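Local coordinates for protein glucanase (Clostridium thermocellum, PDB 5GXX) that probably hydrolyses internal beta-1,4-glucosidic bonds of cellulose and cellodextrins as a family 9 endoglucanase of the cellulosome, at residues A[192-197]-A[244-249]; A[106-111]-A[143-148]; A[238-243]-A[273-278]. The protein carries 1 engineered substitution. All coordinates share one frame; numbering follows the deposited sequence.

Contact 1: residues A[192-197]-A[244-249]. With CA (calcium ion), chain C.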
# COMPACT_ATOMS: atom_id res chain seq x y z
N SER A 192 -1.01 38.68 -7.23
CA SER A 192 0.15 39.47 -7.61
C SER A 192 -0.22 40.95 -7.78
O SER A 192 -1.34 41.24 -8.22
CB SER A 192 0.75 38.92 -8.91
OG SER A 192 1.46 37.72 -8.68
N SER A 193 0.70 41.86 -7.43
CA SER A 193 0.49 43.28 -7.69
C SER A 193 0.76 43.52 -9.17
O SER A 193 1.90 43.49 -9.62
CB SER A 193 1.38 44.15 -6.79
OG SER A 193 1.18 45.53 -7.04
N HIS A 194 -0.30 43.72 -9.95
CA HIS A 194 -0.16 43.89 -11.40
C HIS A 194 0.04 45.34 -11.80
O HIS A 194 0.88 45.66 -12.64
CB HIS A 194 -1.41 43.36 -12.12
CG HIS A 194 -1.68 41.91 -11.83
ND1 HIS A 194 -0.88 40.90 -12.30
CD2 HIS A 194 -2.63 41.32 -11.07
CE1 HIS A 194 -1.34 39.74 -11.86
NE2 HIS A 194 -2.39 39.97 -11.10
N SER A 195 -0.76 46.22 -11.21
CA SER A 195 -0.79 47.62 -11.60
C SER A 195 0.30 48.43 -10.90
O SER A 195 0.51 49.59 -11.22
CB SER A 195 -2.16 48.23 -11.29
OG SER A 195 -2.50 48.00 -9.93
N GLY A 196 0.97 47.83 -9.92
CA GLY A 196 1.88 48.59 -9.07
C GLY A 196 1.15 49.14 -7.86
O GLY A 196 0.00 48.77 -7.57
N PHE A 197 1.81 50.07 -7.17
CA PHE A 197 1.34 50.53 -5.87
C PHE A 197 0.88 52.00 -5.85
O PHE A 197 0.33 52.45 -4.85
CB PHE A 197 2.42 50.27 -4.81
CG PHE A 197 3.67 51.08 -5.03
CD1 PHE A 197 3.64 52.45 -4.83
CD2 PHE A 197 4.83 50.49 -5.52
CE1 PHE A 197 4.76 53.24 -5.05
CE2 PHE A 197 5.97 51.28 -5.77
CZ PHE A 197 5.92 52.66 -5.54
N CYS A 244 -11.00 47.14 -8.84
CA CYS A 244 -10.90 45.81 -8.26
C CYS A 244 -9.80 45.74 -7.21
O CYS A 244 -9.10 46.73 -6.96
CB CYS A 244 -10.60 44.79 -9.37
SG CYS A 244 -8.97 45.02 -10.18
N TRP A 245 -9.64 44.56 -6.63
CA TRP A 245 -8.64 44.34 -5.57
C TRP A 245 -7.24 44.82 -5.92
O TRP A 245 -6.49 45.17 -5.01
CB TRP A 245 -8.58 42.87 -5.13
CG TRP A 245 -8.20 41.96 -6.27
CD1 TRP A 245 -9.04 41.34 -7.16
CD2 TRP A 245 -6.87 41.62 -6.68
NE1 TRP A 245 -8.32 40.64 -8.10
CE2 TRP A 245 -6.98 40.79 -7.82
CE3 TRP A 245 -5.59 41.94 -6.20
CZ2 TRP A 245 -5.86 40.27 -8.49
CZ3 TRP A 245 -4.48 41.41 -6.86
CH2 TRP A 245 -4.63 40.60 -7.99
N ASP A 246 -6.86 44.77 -7.19
CA ASP A 246 -5.52 45.14 -7.62
C ASP A 246 -5.32 46.63 -7.90
O ASP A 246 -4.20 47.16 -7.89
CB ASP A 246 -5.16 44.36 -8.89
CG ASP A 246 -3.74 44.62 -9.34
OD1 ASP A 246 -2.82 44.16 -8.64
OD2 ASP A 246 -3.56 45.32 -10.35
N ASP A 247 -6.44 47.30 -8.18
CA ASP A 247 -6.42 48.64 -8.73
C ASP A 247 -7.71 49.41 -8.48
O ASP A 247 -8.73 49.22 -9.15
CB ASP A 247 -6.09 48.57 -10.22
CG ASP A 247 -5.78 49.93 -10.82
OD1 ASP A 247 -5.92 50.96 -10.12
OD2 ASP A 247 -5.43 49.94 -12.02
N CYS A 248 -7.63 50.32 -7.51
CA CYS A 248 -8.73 51.16 -7.08
C CYS A 248 -8.63 52.59 -7.60
O CYS A 248 -9.36 53.46 -7.13
CB CYS A 248 -8.81 51.16 -5.55
SG CYS A 248 -9.44 49.63 -4.83
N HIS A 249 -7.77 52.88 -8.58
CA HIS A 249 -7.67 54.26 -9.06
C HIS A 249 -8.96 54.76 -9.70
O HIS A 249 -9.26 55.94 -9.61
CB HIS A 249 -6.45 54.60 -9.95
CG HIS A 249 -6.58 54.19 -11.39
ND1 HIS A 249 -6.19 52.95 -11.83
CD2 HIS A 249 -6.94 54.89 -12.49
CE1 HIS A 249 -6.35 52.88 -13.14
NE2 HIS A 249 -6.83 54.04 -13.57
CA CA C . -2.29 48.46 -7.46
O HOH W 1 -1.43 46.36 -7.36
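Asp246 does most of the work here: its carboxylate is pushed into the bend of 192-197, and both oxygens are used. OD1 takes the backbone N-H of His194 at 2.9 Å in a nearly straight bond (168°), on its syn side. OD2 accepts from the hydroxyl of Ser195, OG to OD2 2.9 Å, which stands above the carboxylate plane, and more weakly from Ser195 N. With CG anti to the backbone N (chi1 -176°), the carboxylate turns toward 192-197 while the Asp246 carbonyl is left to the metal. This is a calcium site built from two loops of the family 9 catalytic domain: Ser195 OG binds the ion at 2.5 Å, Gly196 O and Asp246 O each at 2.3 Å, and Asp199 and Glu200 at the start of helix 198-212 complete the protein ligands. A metal-bound water donates to Asp246 OD1, so the carboxylate positions a first-shell ligand from the second shell; the water also donates to Ser193 OG, itself hydrogen-bonded to Asp181. Away from this tightly held carboxylate and ion, packing slackens on the exposed side, where the imidazole of His194 and the indole of Trp245 meet only rim to rim, CD2 of His194 lying 3.7 Å from CH2 of Trp245, with the planes 67° apart. Ser192 O sits at the edge of that indole, 3.4 Å from Trp245 CH2.

Contact 2: residues A[106-111]-A[143-148]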
# COMPACT_ATOMS: atom_id res chain seq x y z
N ASP A 106 6.98 48.40 11.74
CA ASP A 106 7.70 48.73 10.52
C ASP A 106 7.28 47.80 9.39
O ASP A 106 7.88 47.80 8.30
CB ASP A 106 9.18 48.53 10.82
CG ASP A 106 9.43 47.25 11.62
OD1 ASP A 106 9.20 46.15 11.05
OD2 ASP A 106 9.80 47.34 12.82
N SER A 107 6.28 46.96 9.67
CA SER A 107 5.82 45.92 8.76
C SER A 107 4.46 45.42 9.24
O SER A 107 3.99 45.81 10.30
CB SER A 107 6.82 44.76 8.70
OG SER A 107 7.12 44.29 10.00
N VAL A 108 3.80 44.59 8.44
CA VAL A 108 2.53 43.98 8.83
C VAL A 108 2.59 42.50 8.47
O VAL A 108 3.36 42.13 7.59
CB VAL A 108 1.31 44.65 8.13
CG1 VAL A 108 1.20 46.13 8.51
CG2 VAL A 108 1.34 44.47 6.60
N VAL A 109 1.80 41.69 9.17
CA VAL A 109 1.46 40.35 8.69
C VAL A 109 0.52 40.59 7.51
O VAL A 109 -0.51 41.25 7.68
CB VAL A 109 0.70 39.52 9.75
CG1 VAL A 109 0.19 38.22 9.14
CG2 VAL A 109 1.61 39.21 10.94
N TYR A 110 0.88 40.09 6.33
CA TYR A 110 0.08 40.32 5.12
C TYR A 110 -0.55 39.08 4.50
O TYR A 110 -1.26 39.18 3.51
CB TYR A 110 0.88 41.11 4.07
CG TYR A 110 1.96 40.34 3.32
CD1 TYR A 110 3.26 40.24 3.82
CD2 TYR A 110 1.69 39.75 2.08
CE1 TYR A 110 4.25 39.56 3.11
CE2 TYR A 110 2.66 39.05 1.37
CZ TYR A 110 3.95 38.97 1.89
OH TYR A 110 4.92 38.29 1.19
N GLN A 111 -0.27 37.91 5.08
CA GLN A 111 -0.87 36.68 4.61
C GLN A 111 -0.85 35.62 5.70
O GLN A 111 0.12 35.52 6.45
CB GLN A 111 -0.14 36.18 3.36
CG GLN A 111 -0.78 34.99 2.69
CD GLN A 111 -0.25 34.74 1.30
OE1 GLN A 111 -0.09 35.65 0.50
NE2 GLN A 111 0.00 33.47 1.00
N ALA A 143 1.36 48.22 -1.98
CA ALA A 143 -0.01 47.90 -2.42
C ALA A 143 -0.82 47.30 -1.28
O ALA A 143 -1.87 47.83 -0.90
CB ALA A 143 0.01 46.96 -3.61
N VAL A 144 -0.32 46.24 -0.67
CA VAL A 144 -1.08 45.60 0.40
C VAL A 144 -1.24 46.52 1.61
O VAL A 144 -2.34 46.64 2.15
CB VAL A 144 -0.57 44.19 0.76
CG1 VAL A 144 0.80 44.24 1.43
CG2 VAL A 144 -1.59 43.43 1.62
N VAL A 145 -0.16 47.19 2.03
CA VAL A 145 -0.28 48.09 3.16
C VAL A 145 -1.14 49.32 2.87
O VAL A 145 -1.86 49.80 3.74
CB VAL A 145 1.12 48.53 3.69
CG1 VAL A 145 1.01 49.51 4.87
CG2 VAL A 145 1.94 47.31 4.14
N GLY A 146 -1.08 49.83 1.64
CA GLY A 146 -1.87 50.98 1.25
C GLY A 146 -3.36 50.64 1.24
O GLY A 146 -4.21 51.44 1.64
N GLN A 147 -3.66 49.43 0.77
CA GLN A 147 -5.06 48.97 0.78
C GLN A 147 -5.58 48.76 2.19
O GLN A 147 -6.71 49.13 2.51
CB GLN A 147 -5.24 47.70 -0.09
CG GLN A 147 -6.70 47.28 -0.34
CD GLN A 147 -7.53 48.33 -1.06
OE1 GLN A 147 -8.52 48.81 -0.51
NE2 GLN A 147 -7.12 48.71 -2.26
N MET A 148 -4.73 48.23 3.07
CA MET A 148 -5.12 48.07 4.47
C MET A 148 -5.39 49.45 5.08
O MET A 148 -6.35 49.62 5.83
CB MET A 148 -4.06 47.30 5.27
CG MET A 148 -3.85 45.86 4.81
SD MET A 148 -2.34 45.09 5.46
CE MET A 148 -2.64 45.11 7.23
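Val108 and Met148 point their ends at each other, and the rest of the contact is arranged beside this meeting. SD of Met148 itself lies 3.9 Å from Val108 CG2, and the bend at chi3 (62°) folds CE back to 4.1 Å from Val108 CB. The same CG2 methyl also meets Val145, three residues before Met148 and about one turn back on the helix, CG2 to CG2 at 3.8 Å, the two valines crossing at a slant. One branch of Val108 therefore touches two helix side chains. Two residues along the strand, Tyr110 is met at its root: its CB is 4.1 Å from Val144 CG1, whereas the ring leads away from the helix and its hydroxyl is hydrogen-bonded to the backbone of Ala186. Strand 108-111 runs across helix 143-148 at 105°, with 9.9 Å between the axes; the alternation of the strand turns every second residue, Val108 and Tyr110, to the helix. Their strand is the central one of a small three-stranded antiparallel sheet, and the contact packs that sheet against helix 142-158; Tyr171 of helix 162-178 packs against Val108, Val145 and Met148. No hydrogen bond joins the two segments: methyl, methylene and thioether groups meet in a buried setting, so the association probably rests on van der Waals packing and burial of apolar surface.

Contact 3: residues A[238-243]-A[273-278]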
# COMPACT_ATOMS: atom_id res chain seq x y z
N GLU A 238 -4.95 55.05 -17.42
CA GLU A 238 -5.61 53.80 -17.80
C GLU A 238 -7.09 53.80 -17.40
O GLU A 238 -7.43 54.13 -16.26
CB GLU A 238 -4.86 52.60 -17.22
CG GLU A 238 -5.58 51.27 -17.50
CD GLU A 238 -4.80 50.05 -17.05
OE1 GLU A 238 -3.88 50.20 -16.21
OE2 GLU A 238 -5.12 48.93 -17.53
N TYR A 239 -7.96 53.46 -18.35
CA TYR A 239 -9.40 53.41 -18.06
C TYR A 239 -10.13 52.13 -18.49
O TYR A 239 -11.27 51.93 -18.06
CB TYR A 239 -10.13 54.62 -18.65
CG TYR A 239 -10.12 54.69 -20.16
CD1 TYR A 239 -9.00 55.18 -20.84
CD2 TYR A 239 -11.21 54.26 -20.90
CE1 TYR A 239 -8.98 55.23 -22.23
CE2 TYR A 239 -11.21 54.30 -22.29
CZ TYR A 239 -10.09 54.81 -22.94
OH TYR A 239 -10.07 54.86 -24.31
N GLN A 240 -9.48 51.30 -19.30
CA GLN A 240 -10.10 50.11 -19.91
C GLN A 240 -9.91 48.87 -19.03
O GLN A 240 -9.30 47.87 -19.43
CB GLN A 240 -9.54 49.90 -21.32
CG GLN A 240 -9.79 51.05 -22.27
CD GLN A 240 -9.33 50.76 -23.68
OE1 GLN A 240 -8.92 49.64 -24.01
NE2 GLN A 240 -9.38 51.78 -24.52
N TRP A 241 -10.39 48.98 -17.79
CA TRP A 241 -10.40 47.86 -16.87
C TRP A 241 -11.45 48.20 -15.80
O TRP A 241 -12.16 49.19 -15.95
CB TRP A 241 -8.99 47.59 -16.31
CG TRP A 241 -8.82 46.19 -15.77
CD1 TRP A 241 -8.68 45.84 -14.46
CD2 TRP A 241 -8.77 44.97 -16.52
NE1 TRP A 241 -8.54 44.47 -14.34
CE2 TRP A 241 -8.63 43.91 -15.59
CE3 TRP A 241 -8.83 44.66 -17.89
CZ2 TRP A 241 -8.52 42.57 -15.98
CZ3 TRP A 241 -8.76 43.31 -18.27
CH2 TRP A 241 -8.61 42.29 -17.32
N ALA A 242 -11.54 47.38 -14.76
CA ALA A 242 -12.44 47.59 -13.63
C ALA A 242 -11.69 47.97 -12.36
O ALA A 242 -10.60 47.47 -12.09
CB ALA A 242 -13.25 46.33 -13.33
N HIS A 243 -12.34 48.82 -11.56
CA HIS A 243 -12.06 48.91 -10.14
C HIS A 243 -12.06 47.50 -9.56
O HIS A 243 -13.02 46.76 -9.75
CB HIS A 243 -13.18 49.72 -9.51
CG HIS A 243 -12.92 50.14 -8.10
ND1 HIS A 243 -12.21 51.28 -7.80
CD2 HIS A 243 -13.26 49.57 -6.92
CE1 HIS A 243 -12.14 51.40 -6.48
NE2 HIS A 243 -12.77 50.38 -5.92
N LEU A 273 -16.34 55.25 -17.52
CA LEU A 273 -17.69 54.69 -17.49
C LEU A 273 -18.27 54.52 -18.89
O LEU A 273 -18.94 53.52 -19.17
CB LEU A 273 -18.63 55.47 -16.57
CG LEU A 273 -18.30 55.36 -15.08
CD1 LEU A 273 -19.08 56.40 -14.27
CD2 LEU A 273 -18.45 53.95 -14.52
N ASP A 274 -17.99 55.47 -19.78
CA ASP A 274 -18.49 55.34 -21.15
C ASP A 274 -17.97 54.04 -21.77
O ASP A 274 -18.70 53.36 -22.48
CB ASP A 274 -18.07 56.54 -22.01
CG ASP A 274 -18.93 57.77 -21.76
OD1 ASP A 274 -19.85 57.74 -20.91
OD2 ASP A 274 -18.69 58.76 -22.48
N TRP A 275 -16.71 53.72 -21.51
CA TRP A 275 -16.11 52.50 -22.05
C TRP A 275 -16.83 51.24 -21.60
O TRP A 275 -16.85 50.27 -22.34
CB TRP A 275 -14.61 52.44 -21.72
CG TRP A 275 -13.86 51.27 -22.28
CD1 TRP A 275 -13.36 51.13 -23.54
CD2 TRP A 275 -13.55 50.05 -21.59
NE1 TRP A 275 -12.77 49.89 -23.69
CE2 TRP A 275 -12.86 49.22 -22.50
CE3 TRP A 275 -13.78 49.60 -20.29
CZ2 TRP A 275 -12.38 47.96 -22.13
CZ3 TRP A 275 -13.31 48.35 -19.92
CH2 TRP A 275 -12.61 47.55 -20.84
N TRP A 276 -17.40 51.29 -20.40
CA TRP A 276 -18.18 50.20 -19.84
C TRP A 276 -19.63 50.13 -20.35
O TRP A 276 -20.26 49.08 -20.24
CB TRP A 276 -18.17 50.32 -18.32
CG TRP A 276 -16.95 49.68 -17.74
CD1 TRP A 276 -15.73 50.27 -17.49
CD2 TRP A 276 -16.82 48.31 -17.38
NE1 TRP A 276 -14.86 49.33 -16.98
CE2 TRP A 276 -15.50 48.12 -16.91
CE3 TRP A 276 -17.71 47.22 -17.37
CZ2 TRP A 276 -15.05 46.87 -16.47
CZ3 TRP A 276 -17.26 45.99 -16.92
CH2 TRP A 276 -15.94 45.82 -16.47
N THR A 277 -20.16 51.23 -20.88
CA THR A 277 -21.56 51.30 -21.29
C THR A 277 -21.76 50.72 -22.70
O THR A 277 -20.81 50.66 -23.48
CB THR A 277 -22.10 52.74 -21.30
OG1 THR A 277 -21.42 53.51 -22.31
CG2 THR A 277 -21.99 53.39 -19.92
N PRO A 278 -22.99 50.33 -23.05
CA PRO A 278 -23.26 49.85 -24.41
C PRO A 278 -22.83 50.80 -25.54
O PRO A 278 -22.44 50.35 -26.61
CB PRO A 278 -24.78 49.62 -24.41
CG PRO A 278 -25.03 49.18 -22.99
CD PRO A 278 -24.17 50.14 -22.19
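Trp275 lays one indole face over the backbone and side chain of Gln240. Its CG is anti to the backbone N (chi1 -177°), which swings the indole toward the glutamine. The CA of Gln240 stands 3.5 Å from the centroid of the six-membered ring and only 5° off its normal, a CH-pi contact, and the side chain then continues over the five-membered part, where CG comes 3.5 Å from Trp275 NE1. The glutamine is extended beyond CG, and its amide, tilted just 9° from the indole, lies nearly parallel over the pyrrole nitrogen. A bond within the same segment, from NE2 of Gln240 to the hydroxyl OH of Tyr239 at 3.2 Å, holds the amide's rotation, the oxygen being close to the amide plane. Tyr239 turns its edge toward the indole face in an offset edge-to-face pair, planes at 88°, and its CE2 reaches Trp275 CB at 3.9 Å. Gln240 is the centre of an inverse gamma turn, a tight bend in the loop that leads to helix 249-260, and the contact joins this loop to the last turn of helix 263-276 in the (alpha/alpha)6 barrel of family 9. The next residue on the helix adds the single hydrogen bond across the segments. Trp276 NE1 donates to Trp241 O at 2.9 Å, the oxygen lying nearly in the indole plane, although the N-H comes from above the carbonyl plane. Just beyond that bond the same indole touches Ala242, CZ2 to CB 3.7 Å. Glu308 of helix 301-318 packs against both Ala242 and Trp276, and Phe331 of helix 322-340 lies against Trp276 as well.

In the fold
All three contacts lie in the family 9 catalytic domain. Contact 2 closes before contact 1 opens, whereas contacts 1 and 3 alternate along the chain in the order 192-197, 238-243, 244-249, 273-278, the middle two being adjacent. Contact 1 sits between the others, its centre 14 Å from that of contact 2 and 16 Å from that of contact 3; contacts 2 and 3 are 28 Å apart and do not touch. Helix 142-158 joins contacts 1 and 2, with Gln147 against Cys248 and Ala143 beside Ser193 and Phe197. Glu238 O and His249 NE2, probably hydrogen-bonded, link contacts 1 and 3. The calcium-bound loops thus lie between helix 142-158, which packs on the small sheet, and helix 263-276.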